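Local coordinates for putative oxygenase (Streptomyces viridochromogenes Tue57, PDB 4XAA), which probably acts as an iron- and 2-oxoglutarate-dependent dioxygenase of the phytanoyl-CoA dioxygenase family in orthosomycin biosynthesis, at residues 18-23 with 192-197; 10-15 with 132-137; 90-95 with 139-144; 112-115 with 121-124. One frame throughout, in Å; residues are numbered along the deposited sequence.

How the interactions relate
All four interactions reach the seven-stranded antiparallel sheet of the double-stranded beta helix; interaction 4 lies across the chain's centre from 2 and 3. Strand 136-142 serves two of them: its start and the loop before it meet helix 8-18 in interaction 2, and its later part meets helix 90-100 in interaction 3, the fully buried contact, whose side chains are all aliphatic. Interaction 2 is partly buried and adds an arginine. Interaction 1 touches it, joins the end of helix 8-18 to the segment carrying the nickel ligand His196, and reaches interaction 4 through Trp124. Interaction 4 bridges the two sheets with a lysine whose ammonium is held by polar partners.

Interaction 1: residues 18-23 with 192-197; sequences DGFANA and VRLVHG. With NI (nickel (II) ion), chain B.
Leu194 turns CG away from its own N and beside its carbonyl carbon (chi1 177°), sending both methyls toward the turn between helix 8-18 and strand 20-25, while Phe20, whose chi1 of 64° sets CG between its backbone N and carbonyl carbon, brings its CB and ring to the same leucine. Leu194 CD2 lies 3.8 Å from Phe20 CB and approaches the ring obliquely. The other methyl, Leu194 CD1, packs 3.5 Å from Asp18 O. Between them Gly19 leaves the helix with positive phi and, having no side chain, leaves the backbone bare where Leu194 packs. The backbone oxygen of the same leucine accepts a bond from the metal ligand: His196 ND1 donates to Leu194 O at 2.6 Å, with the oxygen near the imidazole plane but the donor 46° out of the carbonyl plane. Together with the bond from His196 NE2 to nickel at 2.2 Å, it sets the rotation of the imidazole. Three waters, one of them more distant, join His125 and Asp127 in the site, consistent with the facial triad of 2-oxoglutarate dioxygenases. Ala155 of strand 153-155 touches both Phe20 and Leu194. Strand 20-25 is an edge of the larger sheet, bonded to strand 186-191, whereas strand 196-198 lies in the smaller one between strands 122-125 and 153-155.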
loop_
_atom_site.group_PDB
_atom_site.type_symbol
_atom_site.label_atom_id
_atom_site.label_comp_id
_atom_site.label_asym_id
_atom_site.label_seq_id
_atom_site.Cartn_x
_atom_site.Cartn_y
_atom_site.Cartn_z
ATOM N N ASP A 18 10.383 5.098 12.508
ATOM C CA ASP A 18 9.872 6.037 11.515
ATOM C C ASP A 18 8.422 5.777 11.103
ATOM O O ASP A 18 7.813 6.643 10.488
ATOM C CB ASP A 18 10.741 6.014 10.263
ATOM C CG ASP A 18 12.188 6.168 10.578
ATOM O OD1 ASP A 18 12.466 6.785 11.624
ATOM O OD2 ASP A 18 13.039 5.667 9.801
ATOM N N GLY A 19 7.898 4.582 11.393
ATOM C CA GLY A 19 6.524 4.248 11.050
ATOM C C GLY A 19 6.328 3.527 9.729
ATOM O O GLY A 19 5.207 3.184 9.369
ATOM N N PHE A 20 7.414 3.294 9.004
ATOM C CA PHE A 20 7.346 2.614 7.712
ATOM C C PHE A 20 8.679 1.936 7.403
ATOM O O PHE A 20 9.717 2.413 7.850
ATOM C CB PHE A 20 7.000 3.608 6.599
ATOM C CG PHE A 20 8.052 4.662 6.391
ATOM C CD1 PHE A 20 8.091 5.788 7.193
ATOM C CD2 PHE A 20 9.010 4.520 5.400
ATOM C CE1 PHE A 20 9.066 6.762 7.009
ATOM C CE2 PHE A 20 9.992 5.491 5.210
ATOM C CZ PHE A 20 10.022 6.611 6.016
ATOM N N ALA A 21 8.664 0.849 6.634
ATOM C CA ALA A 21 9.924 0.279 6.142
ATOM C C ALA A 21 9.749 -0.611 4.915
ATOM O O ALA A 21 8.768 -1.334 4.794
ATOM C CB ALA A 21 10.615 -0.496 7.239
ATOM N N ASN A 22 10.709 -0.552 3.998
ATOM C CA ASN A 22 10.774 -1.532 2.922
ATOM C C ASN A 22 11.457 -2.784 3.434
ATOM O O ASN A 22 12.628 -2.748 3.783
ATOM C CB ASN A 22 11.520 -0.975 1.714
ATOM C CG ASN A 22 11.448 -1.890 0.511
ATOM O OD1 ASN A 22 11.058 -3.055 0.619
ATOM N ND2 ASN A 22 11.825 -1.366 -0.648
ATOM N N ALA A 23 10.721 -3.886 3.481
ATOM C CA ALA A 23 11.240 -5.149 4.015
ATOM C C ALA A 23 11.850 -6.035 2.932
ATOM O O ALA A 23 12.340 -7.121 3.215
ATOM C CB ALA A 23 10.138 -5.917 4.727
ATOM N N VAL A 192 -0.525 2.312 10.491
ATOM C CA VAL A 192 -1.720 2.987 9.985
ATOM C C VAL A 192 -1.810 4.422 10.487
ATOM O O VAL A 192 -2.573 5.210 9.948
ATOM C CB VAL A 192 -3.019 2.259 10.377
ATOM C CG1 VAL A 192 -3.177 0.965 9.592
ATOM C CG2 VAL A 192 -3.052 2.015 11.861
ATOM N N ARG A 193 -1.035 4.757 11.516
ATOM C CA ARG A 193 -1.070 6.092 12.095
ATOM C C ARG A 193 -0.143 7.032 11.353
ATOM O O ARG A 193 -0.045 8.216 11.669
ATOM C CB ARG A 193 -0.673 6.053 13.573
ATOM C CG ARG A 193 -1.569 5.227 14.471
ATOM C CD ARG A 193 -1.096 5.278 15.911
ATOM N NE ARG A 193 -1.051 6.637 16.444
ATOM C CZ ARG A 193 -2.097 7.259 16.989
ATOM N NH1 ARG A 193 -3.271 6.646 17.067
ATOM N NH2 ARG A 193 -1.976 8.500 17.446
ATOM N N LEU A 194 0.561 6.494 10.368
ATOM C CA LEU A 194 1.584 7.263 9.686
ATOM C C LEU A 194 0.974 8.306 8.744
ATOM O O LEU A 194 0.031 8.021 8.005
ATOM C CB LEU A 194 2.517 6.323 8.920
ATOM C CG LEU A 194 3.613 6.968 8.074
ATOM C CD1 LEU A 194 4.787 7.409 8.938
ATOM C CD2 LEU A 194 4.057 5.991 6.992
ATOM N N VAL A 195 1.520 9.517 8.779
ATOM C CA VAL A 195 1.146 10.551 7.814
ATOM C C VAL A 195 1.846 10.244 6.497
ATOM O O VAL A 195 3.065 10.148 6.446
ATOM C CB VAL A 195 1.512 11.942 8.302
ATOM C CG1 VAL A 195 1.178 12.971 7.240
ATOM C CG2 VAL A 195 0.795 12.231 9.585
ATOM N N HIS A 196 1.059 10.045 5.448
ATOM C CA HIS A 196 1.584 9.524 4.197
ATOM C C HIS A 196 0.650 9.861 3.049
ATOM O O HIS A 196 -0.528 10.149 3.257
ATOM C CB HIS A 196 1.794 8.008 4.284
ATOM C CG HIS A 196 0.524 7.228 4.429
ATOM N ND1 HIS A 196 -0.138 7.094 5.633
ATOM C CD2 HIS A 196 -0.210 6.540 3.520
ATOM C CE1 HIS A 196 -1.225 6.366 5.458
ATOM N NE2 HIS A 196 -1.291 6.016 4.186
ATOM N N GLY A 197 1.203 9.838 1.842
ATOM C CA GLY A 197 0.458 10.073 0.618
ATOM C C GLY A 197 1.273 9.531 -0.538
ATOM O O GLY A 197 2.181 8.723 -0.335
HETATM NI NI NI B . -3.117 5.205 3.168
HETATM O O HOH W 1 -2.362 3.116 3.197
HETATM O O HOH W 2 -2.724 5.160 0.640
HETATM O O HOH W 3 -4.641 4.287 1.621
#

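Interaction 2: residues 10-15 with 132-137; sequences AAIERF and GPRTVC
The ring of Phe15 and the side chain of Arg134 meet at Phe15 CE2, which lies 3.7 Å from Arg134 CG. The two side chains cross at a slant, and the ring and guanidinium planes stand 60° apart, so this is aliphatic packing on the arginine's stem and not a stack. At the far end of the ring, Phe15 CZ rests 3.9 Å from Cys137 CB. The third contact is made at the arginine's tip, where Arg134 NH2 comes to 3.3 Å from Ile12 CG2, the two side chains crossing at about a right angle. Ile12 and Phe15 lie three residues apart on helix 8-18 and so receive different parts of one arginine. Phe15 spans the gap because its chi1 of 171° swings the ring off the helix toward the start of strand 136-142. Arg134 runs extended from CG to NE, taking its guanidinium past the ring toward Ile12. In the next shell, NH2 is anchored by a hydrogen bond to Phe99 O, at the end of helix 90-100, and the backbone N of Arg134 bonds to Asp191 OD2. Phe99 also packs on Ile12, and Val189 touches both Phe15 and Cys137. Helix 8-18 is thus laid against the larger sheet near strands 186-191 and 136-142, with helix 90-100 beside it and strand 207-215 pairing with the other side of strand 136-142.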
loop_
_atom_site.group_PDB
_atom_site.type_symbol
_atom_site.label_atom_id
_atom_site.label_comp_id
_atom_site.label_asym_id
_atom_site.label_seq_id
_atom_site.Cartn_x
_atom_site.Cartn_y
_atom_site.Cartn_z
ATOM N N ALA A 10 16.885 -4.437 11.243
ATOM C CA ALA A 10 16.950 -2.989 11.060
ATOM C C ALA A 10 15.680 -2.432 10.418
ATOM O O ALA A 10 15.280 -1.298 10.699
ATOM C CB ALA A 10 18.141 -2.616 10.223
ATOM N N ALA A 11 15.061 -3.224 9.550
ATOM C CA ALA A 11 13.838 -2.819 8.895
ATOM C C ALA A 11 12.692 -2.759 9.910
ATOM O O ALA A 11 11.867 -1.834 9.884
ATOM C CB ALA A 11 13.516 -3.749 7.766
ATOM N N ILE A 12 12.660 -3.723 10.828
ATOM C CA ILE A 12 11.655 -3.707 11.886
ATOM C C ILE A 12 11.917 -2.518 12.804
ATOM O O ILE A 12 10.989 -1.862 13.268
ATOM C CB ILE A 12 11.639 -5.024 12.696
ATOM C CG1 ILE A 12 11.020 -6.141 11.862
ATOM C CG2 ILE A 12 10.833 -4.867 13.984
ATOM C CD1 ILE A 12 11.166 -7.526 12.484
ATOM N N GLU A 13 13.188 -2.226 13.040
ATOM C CA GLU A 13 13.549 -1.094 13.873
ATOM C C GLU A 13 13.121 0.212 13.220
ATOM O O GLU A 13 12.613 1.103 13.892
ATOM C CB GLU A 13 15.051 -1.082 14.149
ATOM C CG GLU A 13 15.457 -0.048 15.189
ATOM C CD GLU A 13 14.850 -0.331 16.557
ATOM O OE1 GLU A 13 14.928 -1.493 17.014
ATOM O OE2 GLU A 13 14.296 0.604 17.174
ATOM N N ARG A 14 13.299 0.316 11.908
ATOM C CA ARG A 14 12.877 1.519 11.199
ATOM C C ARG A 14 11.353 1.641 11.187
ATOM O O ARG A 14 10.811 2.752 11.236
ATOM C CB ARG A 14 13.411 1.536 9.766
ATOM C CG ARG A 14 14.906 1.800 9.654
ATOM C CD ARG A 14 15.326 2.197 8.237
ATOM N NE ARG A 14 14.696 1.337 7.243
ATOM C CZ ARG A 14 15.184 0.168 6.843
ATOM N NH1 ARG A 14 16.334 -0.276 7.353
ATOM N NH2 ARG A 14 14.524 -0.548 5.929
ATOM N N PHE A 15 10.662 0.507 11.111
ATOM C CA PHE A 15 9.204 0.509 11.201
ATOM C C PHE A 15 8.791 1.094 12.537
ATOM O O PHE A 15 7.907 1.927 12.614
ATOM C CB PHE A 15 8.631 -0.902 11.047
ATOM C CG PHE A 15 7.163 -0.992 11.344
ATOM C CD1 PHE A 15 6.226 -0.432 10.476
ATOM C CD2 PHE A 15 6.706 -1.651 12.478
ATOM C CE1 PHE A 15 4.856 -0.519 10.749
ATOM C CE2 PHE A 15 5.323 -1.747 12.755
ATOM C CZ PHE A 15 4.407 -1.180 11.894
ATOM N N GLY A 132 -3.395 2.378 18.947
ATOM C CA GLY A 132 -2.073 2.803 19.346
ATOM C C GLY A 132 -1.057 2.538 18.254
ATOM O O GLY A 132 -1.345 1.831 17.288
ATOM N N PRO A 133 0.142 3.122 18.391
ATOM C CA PRO A 133 1.192 2.869 17.402
ATOM C C PRO A 133 1.608 1.415 17.447
ATOM O O PRO A 133 1.429 0.763 18.482
ATOM C CB PRO A 133 2.337 3.785 17.843
ATOM C CG PRO A 133 1.736 4.759 18.783
ATOM C CD PRO A 133 0.575 4.071 19.429
ATOM N N ARG A 134 2.136 0.919 16.333
ATOM C CA ARG A 134 2.614 -0.458 16.238
ATOM C C ARG A 134 1.547 -1.474 16.629
ATOM O O ARG A 134 1.832 -2.442 17.323
ATOM C CB ARG A 134 3.858 -0.661 17.109
ATOM C CG ARG A 134 4.878 -1.507 16.412
ATOM C CD ARG A 134 5.914 -2.065 17.356
ATOM N NE ARG A 134 6.783 -2.993 16.641
ATOM C CZ ARG A 134 7.871 -3.545 17.155
ATOM N NH1 ARG A 134 8.229 -3.256 18.396
ATOM N NH2 ARG A 134 8.591 -4.395 16.428
ATOM N N THR A 135 0.326 -1.241 16.167
ATOM C CA THR A 135 -0.812 -2.085 16.509
ATOM C C THR A 135 -1.489 -2.617 15.245
ATOM O O THR A 135 -1.936 -3.766 15.205
ATOM C CB THR A 135 -1.823 -1.304 17.374
ATOM O OG1 THR A 135 -1.233 -1.042 18.653
ATOM C CG2 THR A 135 -3.088 -2.084 17.580
ATOM N N VAL A 136 -1.541 -1.780 14.209
ATOM C CA VAL A 136 -2.159 -2.148 12.939
ATOM C C VAL A 136 -1.240 -1.655 11.828
ATOM O O VAL A 136 -0.834 -0.506 11.839
ATOM C CB VAL A 136 -3.601 -1.535 12.785
ATOM C CG1 VAL A 136 -4.355 -2.165 11.635
ATOM C CG2 VAL A 136 -4.400 -1.713 14.050
ATOM N N CYS A 137 -0.880 -2.522 10.889
ATOM C CA CYS A 137 -0.039 -2.084 9.781
ATOM C C CYS A 137 -0.619 -2.440 8.429
ATOM O O CYS A 137 -1.487 -3.288 8.324
ATOM C CB CYS A 137 1.370 -2.679 9.892
ATOM S SG CYS A 137 1.406 -4.481 9.756
#

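Interaction 3: residues 90-95 with 139-144; sequences EELAQL and LSICLD
Leu92 and Ile141 point at each other tip to tip: Leu92 CD1 is 3.8 Å from Ile141 CD1, and Leu92 CD2 also touches that methyl at 4.0 Å. Both chains are set in the same way, with CG of Leu92 and CG1 of Ile141 anti to the carbonyl carbon, and each then runs on extended so that its end reaches the other. Leu95 and Leu139 meet differently, on a slant, through Leu95 CD2 and Leu139 CD2 at 3.9 Å. That methyl of Leu139 is also pressed against the helix backbone, 3.2 Å from Leu92 O, in a direction nearly at right angles to that of Leu95 CD2. Leu139 and Ile141 alternate with Ser140, whose side chain faces the opposite side of the strand, toward His190 and Thr209; the helix therefore meets only one face of the strand. All four contacting residues are buried and all are aliphatic, as expected where an amphipathic helix lies on a sheet: Glu90 and Gln94 are exposed. The axes of segments 90-95 and 139-142 approach to 10.3 Å, with directions 135° apart. Tyr214 and Val187, from the strands flanking 136-142, extend the same apolar layer over Leu92, Leu95 and Leu139. Ile32 of helix 29-47 adjoins Ile141, so helices 90-100 and 29-47 both back the larger sheet, built here from strands 186-191, 136-142 and 207-215.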
loop_
_atom_site.group_PDB
_atom_site.type_symbol
_atom_site.label_atom_id
_atom_site.label_comp_id
_atom_site.label_asym_id
_atom_site.label_seq_id
_atom_site.Cartn_x
_atom_site.Cartn_y
_atom_site.Cartn_z
ATOM N N GLU A 90 0.957 -17.477 3.850
ATOM C CA GLU A 90 1.213 -17.330 5.268
ATOM C C GLU A 90 2.379 -16.388 5.573
ATOM O O GLU A 90 2.450 -15.820 6.663
ATOM C CB GLU A 90 1.489 -18.702 5.877
ATOM C CG GLU A 90 2.553 -19.496 5.113
ATOM C CD GLU A 90 1.979 -20.371 3.982
ATOM O OE1 GLU A 90 0.904 -20.038 3.410
ATOM O OE2 GLU A 90 2.616 -21.404 3.672
ATOM N N GLU A 91 3.297 -16.231 4.624
ATOM C CA GLU A 91 4.449 -15.372 4.845
ATOM C C GLU A 91 4.032 -13.921 5.097
ATOM O O GLU A 91 4.720 -13.174 5.805
ATOM C CB GLU A 91 5.404 -15.440 3.654
ATOM C CG GLU A 91 6.013 -16.814 3.404
ATOM C CD GLU A 91 5.144 -17.675 2.504
ATOM O OE1 GLU A 91 3.922 -17.396 2.420
ATOM O OE2 GLU A 91 5.686 -18.621 1.881
ATOM N N LEU A 92 2.901 -13.525 4.528
ATOM C CA LEU A 92 2.468 -12.136 4.606
ATOM C C LEU A 92 2.071 -11.769 6.019
ATOM O O LEU A 92 2.573 -10.794 6.571
ATOM C CB LEU A 92 1.317 -11.882 3.646
ATOM C CG LEU A 92 1.757 -12.069 2.194
ATOM C CD1 LEU A 92 0.582 -11.905 1.241
ATOM C CD2 LEU A 92 2.869 -11.107 1.852
ATOM N N ALA A 93 1.203 -12.570 6.622
ATOM C CA ALA A 93 0.745 -12.272 7.973
ATOM C C ALA A 93 1.875 -12.483 8.967
ATOM O O ALA A 93 1.962 -11.787 9.970
ATOM C CB ALA A 93 -0.449 -13.119 8.329
ATOM N N GLN A 94 2.753 -13.435 8.674
ATOM C CA GLN A 94 3.938 -13.650 9.505
ATOM C C GLN A 94 4.908 -12.461 9.436
ATOM O O GLN A 94 5.471 -12.054 10.448
ATOM C CB GLN A 94 4.635 -14.958 9.102
ATOM C CG GLN A 94 3.867 -16.218 9.553
ATOM C CD GLN A 94 4.316 -17.494 8.857
ATOM O OE1 GLN A 94 5.204 -17.482 7.995
ATOM N NE2 GLN A 94 3.689 -18.607 9.221
ATOM N N LEU A 95 5.088 -11.881 8.257
ATOM C CA LEU A 95 5.849 -10.640 8.168
ATOM C C LEU A 95 5.234 -9.528 9.023
ATOM O O LEU A 95 5.941 -8.837 9.763
ATOM C CB LEU A 95 5.940 -10.153 6.725
ATOM C CG LEU A 95 6.793 -8.895 6.577
ATOM C CD1 LEU A 95 8.269 -9.276 6.685
ATOM C CD2 LEU A 95 6.522 -8.183 5.267
ATOM N N LEU A 139 0.551 -3.843 4.689
ATOM C CA LEU A 139 1.604 -4.422 3.865
ATOM C C LEU A 139 1.329 -4.032 2.437
ATOM O O LEU A 139 0.261 -4.328 1.906
ATOM C CB LEU A 139 1.672 -5.948 3.996
ATOM C CG LEU A 139 2.654 -6.514 5.026
ATOM C CD1 LEU A 139 2.321 -5.985 6.397
ATOM C CD2 LEU A 139 2.604 -8.023 5.027
ATOM N N SER A 140 2.279 -3.336 1.830
ATOM C CA SER A 140 2.150 -2.936 0.446
ATOM C C SER A 140 3.035 -3.832 -0.382
ATOM O O SER A 140 4.263 -3.717 -0.343
ATOM C CB SER A 140 2.526 -1.465 0.256
ATOM O OG SER A 140 1.726 -0.623 1.078
ATOM N N ILE A 141 2.404 -4.749 -1.104
ATOM C CA ILE A 141 3.120 -5.629 -2.008
ATOM C C ILE A 141 3.230 -4.956 -3.364
ATOM O O ILE A 141 2.251 -4.837 -4.093
ATOM C CB ILE A 141 2.430 -7.001 -2.167
ATOM C CG1 ILE A 141 2.120 -7.614 -0.800
ATOM C CG2 ILE A 141 3.312 -7.925 -2.975
ATOM C CD1 ILE A 141 1.149 -8.782 -0.877
ATOM N N CYS A 142 4.438 -4.522 -3.687
ATOM C CA CYS A 142 4.713 -3.788 -4.913
ATOM C C CYS A 142 4.847 -4.705 -6.118
ATOM O O CYS A 142 5.689 -5.606 -6.141
ATOM C CB CYS A 142 5.975 -2.959 -4.708
ATOM S SG CYS A 142 5.829 -2.068 -3.139
ATOM N N LEU A 143 4.000 -4.497 -7.112
ATOM C CA LEU A 143 4.010 -5.357 -8.283
ATOM C C LEU A 143 4.746 -4.610 -9.383
ATOM O O LEU A 143 4.915 -5.106 -10.487
ATOM C CB LEU A 143 2.584 -5.738 -8.710
ATOM C CG LEU A 143 1.602 -6.174 -7.611
ATOM C CD1 LEU A 143 0.201 -6.353 -8.182
ATOM C CD2 LEU A 143 2.059 -7.454 -6.927
ATOM N N ASP A 144 5.198 -3.406 -9.054
ATOM C CA ASP A 144 6.026 -2.623 -9.956
ATOM C C ASP A 144 7.209 -1.941 -9.248
ATOM O O ASP A 144 7.203 -1.755 -8.021
ATOM C CB ASP A 144 5.172 -1.575 -10.661
ATOM C CG ASP A 144 4.168 -2.193 -11.603
ATOM O OD1 ASP A 144 4.598 -2.733 -12.638
ATOM O OD2 ASP A 144 2.952 -2.145 -11.318
#

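Interaction 4: residues 112-115 with 121-124; sequences VLKE and EVPW
A connection of a few residues links the end of strand 105-114, in the larger sheet of the double-stranded beta helix, to strand 122-125, at the edge of the smaller one, and Lys114 reaches across its base to Val122. Lys114 NZ lies 3.8 Å from Val122 CG2, the side chains crossing obliquely, and 4.2 Å from Glu121 CA. The lysine bends once, at chi2 (-69°), before running extended to its ammonium. With CG2 beside its backbone N, Val122 presents that methyl on the side the lysine reaches, and Lys114 NZ also comes to 4.0 Å from Val122 N. A charged nitrogen against a methyl gains little by itself; what holds Lys114 NZ are hydrogen bonds to Ser198 OG, Gly199 O and Ala120 O. Three acceptors are therefore gathered round the charge of a buried lysine, which ties Ala120, late in the connection, to Ser198 and Gly199. The side chain of Val122 is about 6 Å from nickel, and His125, a metal ligand, follows on the same strand. Within the fold, strand 105-114 lies between strands 207-215 and 68-72, and strand 122-125 pairs with strand 196-198 through Val122 and Ser198.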
loop_
_atom_site.group_PDB
_atom_site.type_symbol
_atom_site.label_atom_id
_atom_site.label_comp_id
_atom_site.label_asym_id
_atom_site.label_seq_id
_atom_site.Cartn_x
_atom_site.Cartn_y
_atom_site.Cartn_z
ATOM N N VAL A 112 -4.349 -0.763 -5.094
ATOM C CA VAL A 112 -4.218 0.636 -5.452
ATOM C C VAL A 112 -3.302 0.755 -6.674
ATOM O O VAL A 112 -2.421 -0.094 -6.915
ATOM C CB VAL A 112 -3.703 1.474 -4.281
ATOM C CG1 VAL A 112 -4.347 0.982 -2.991
ATOM C CG2 VAL A 112 -2.205 1.387 -4.183
ATOM N N LEU A 113 -3.558 1.803 -7.455
ATOM C CA LEU A 113 -3.107 1.881 -8.839
ATOM C C LEU A 113 -2.754 3.273 -9.252
ATOM O O LEU A 113 -3.507 4.213 -8.970
ATOM C CB LEU A 113 -4.199 1.413 -9.802
ATOM C CG LEU A 113 -4.962 0.162 -9.441
ATOM C CD1 LEU A 113 -6.190 0.104 -10.261
ATOM C CD2 LEU A 113 -4.045 -0.988 -9.752
ATOM N N LYS A 114 -1.640 3.384 -9.969
ATOM C CA LYS A 114 -1.316 4.578 -10.728
ATOM C C LYS A 114 -1.345 4.237 -12.210
ATOM O O LYS A 114 -0.432 3.577 -12.692
ATOM C CB LYS A 114 0.059 5.117 -10.346
ATOM C CG LYS A 114 0.263 5.375 -8.864
ATOM C CD LYS A 114 -0.576 6.549 -8.355
ATOM C CE LYS A 114 -0.327 6.764 -6.861
ATOM N NZ LYS A 114 -0.651 8.147 -6.434
ATOM N N GLU A 115 -2.399 4.657 -12.916
ATOM C CA GLU A 115 -2.449 4.563 -14.382
ATOM C C GLU A 115 -1.276 5.354 -14.954
ATOM O O GLU A 115 -0.805 6.300 -14.329
ATOM C CB GLU A 115 -3.762 5.128 -14.962
ATOM C CG GLU A 115 -5.066 4.434 -14.568
ATOM C CD GLU A 115 -6.177 4.647 -15.598
ATOM O OE1 GLU A 115 -7.284 4.102 -15.421
ATOM O OE2 GLU A 115 -5.946 5.353 -16.601
ATOM N N GLU A 121 -2.594 12.415 -7.397
ATOM C CA GLU A 121 -1.969 12.156 -6.124
ATOM C C GLU A 121 -2.988 11.510 -5.196
ATOM O O GLU A 121 -4.201 11.582 -5.431
ATOM C CB GLU A 121 -1.423 13.446 -5.508
ATOM C CG GLU A 121 -2.482 14.483 -5.141
ATOM C CD GLU A 121 -1.935 15.587 -4.244
ATOM O OE1 GLU A 121 -2.137 16.780 -4.560
ATOM O OE2 GLU A 121 -1.305 15.261 -3.213
ATOM N N VAL A 122 -2.488 10.862 -4.152
ATOM C CA VAL A 122 -3.312 10.514 -3.007
ATOM C C VAL A 122 -3.005 11.504 -1.895
ATOM O O VAL A 122 -1.911 11.482 -1.361
ATOM C CB VAL A 122 -3.041 9.086 -2.509
ATOM C CG1 VAL A 122 -3.946 8.748 -1.326
ATOM C CG2 VAL A 122 -3.233 8.086 -3.643
ATOM N N PRO A 123 -3.974 12.364 -1.536
ATOM C CA PRO A 123 -3.789 13.384 -0.490
ATOM C C PRO A 123 -3.192 12.810 0.785
ATOM O O PRO A 123 -3.444 11.649 1.111
ATOM C CB PRO A 123 -5.214 13.890 -0.216
ATOM C CG PRO A 123 -6.041 13.445 -1.380
ATOM C CD PRO A 123 -5.382 12.247 -1.971
ATOM N N TRP A 124 -2.394 13.603 1.486
ATOM C CA TRP A 124 -1.825 13.167 2.751
ATOM C C TRP A 124 -2.923 12.779 3.722
ATOM O O TRP A 124 -3.986 13.379 3.732
ATOM C CB TRP A 124 -0.953 14.261 3.347
ATOM C CG TRP A 124 0.240 14.518 2.511
ATOM C CD1 TRP A 124 0.357 15.427 1.497
ATOM C CD2 TRP A 124 1.494 13.838 2.589
ATOM N NE1 TRP A 124 1.616 15.362 0.951
ATOM C CE2 TRP A 124 2.332 14.391 1.602
ATOM C CE3 TRP A 124 1.995 12.828 3.408
ATOM C CZ2 TRP A 124 3.640 13.964 1.414
ATOM C CZ3 TRP A 124 3.292 12.400 3.217
ATOM C CH2 TRP A 124 4.098 12.963 2.227
#